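Local structure of type IV secretion system protein DotB (Yersinia pseudotuberculosis IP 31758, 6GEF) at the interface of chains A and B. The protein is an ATPase of a type IVb secretion system that probably couples ATP hydrolysis to the transport of substrates out of the cell. Sequence-based numbering; all coordinates share one arbitrary frame. Chains: chain A/B, Type IV secretion system protein DotB.

The interface of chains A and B. Residues chain A 18-20; chain B 227-228.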
loop_
_atom_site.group_PDB
_atom_site.type_symbol
_atom_site.label_atom_id
_atom_site.label_comp_id
_atom_site.label_asym_id
_atom_site.label_seq_id
_atom_site.Cartn_x
_atom_site.Cartn_y
_atom_site.Cartn_z
ATOM N N LEU A 18 -18.116 55.567 -3.354
ATOM C CA LEU A 18 -18.085 54.246 -2.748
ATOM C C LEU A 18 -17.051 54.178 -1.627
ATOM O O LEU A 18 -16.004 54.851 -1.688
ATOM C CB LEU A 18 -17.792 53.174 -3.790
ATOM N N HIS A 19 -17.363 53.374 -0.604
ATOM C CA HIS A 19 -16.376 53.014 0.399
ATOM C C HIS A 19 -15.126 52.459 -0.278
ATOM O O HIS A 19 -15.203 51.770 -1.295
ATOM C CB HIS A 19 -16.945 51.994 1.349
ATOM N N LEU A 20 -13.953 52.795 0.271
ATOM C CA LEU A 20 -12.689 52.490 -0.341
ATOM C C LEU A 20 -11.672 52.305 0.775
ATOM O O LEU A 20 -11.751 52.975 1.797
ATOM C CB LEU A 20 -12.259 53.661 -1.286
ATOM C CG LEU A 20 -12.195 55.043 -0.651
ATOM C CD1 LEU A 20 -13.551 55.487 -0.107
ATOM C CD2 LEU A 20 -11.108 55.105 0.373
ATOM N N LYS B 227 -19.043 46.403 -1.157
ATOM C CA LYS B 227 -18.072 47.469 -1.003
ATOM C C LYS B 227 -17.568 47.513 0.409
ATOM O O LYS B 227 -18.355 47.646 1.336
ATOM C CB LYS B 227 -18.681 48.837 -1.421
ATOM C CG LYS B 227 -19.295 48.826 -2.816
ATOM C CD LYS B 227 -18.437 47.965 -3.800
ATOM C CE LYS B 227 -17.010 48.526 -3.947
ATOM N NZ LYS B 227 -16.977 49.854 -4.559
ATOM N N SER B 228 -16.253 47.442 0.582
ATOM C CA SER B 228 -15.618 47.385 1.895
ATOM C C SER B 228 -14.720 48.587 2.093
ATOM O O SER B 228 -14.045 49.041 1.165
ATOM C CB SER B 228 -14.821 46.106 2.051
ATOM O OG SER B 228 -14.279 46.002 3.350
#
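The side-chain amine nitrogen NZ of B:Lys227 comes up to the CB stub of A:Leu18 at 3.5 Å. The backbone O of A:His19 lies somewhat further from the same NZ, at 4.2 Å, too long for a hydrogen bond but near enough for a weak electrostatic pull if the amine is charged. Both sides are irregular: an extended N-terminal stretch of chain A, shortly after the Strep-tag and protease-site sequence of the construct, passes over the loop of chain B that leads to strand 232-237. B:Lys227 starts with CG anti to its carbonyl carbon (chi1 -53°) and then bends at chi2, chi3 and chi4. The aliphatic chain curls into a hook, with NZ 3.7 Å from the residue's own CB and facing A:Leu18. Beside the lysine, the backbone O atoms of A:His19 and B:Ser228 are 3.9 Å apart, a loose approach of two acceptors. The backbone N of A:Leu20 also lies 3.9 Å from the backbone O of B:Ser228, while the isobutyl group of A:Leu20 points away from chain B. Beyond CB the side chains of A:Leu18 and A:His19 are not modelled, so the contact described for these two residues rests on CB and the main chain. The patch is a small, loosely packed part of the subunit contact in a six-copy assembly, consistent with the hexameric rings of GspE-family ATPases. Next to the paired carbonyls, A:His19 sets CB against the backbone carbonyl of B:Ser228, 4.1 Å from both C and O.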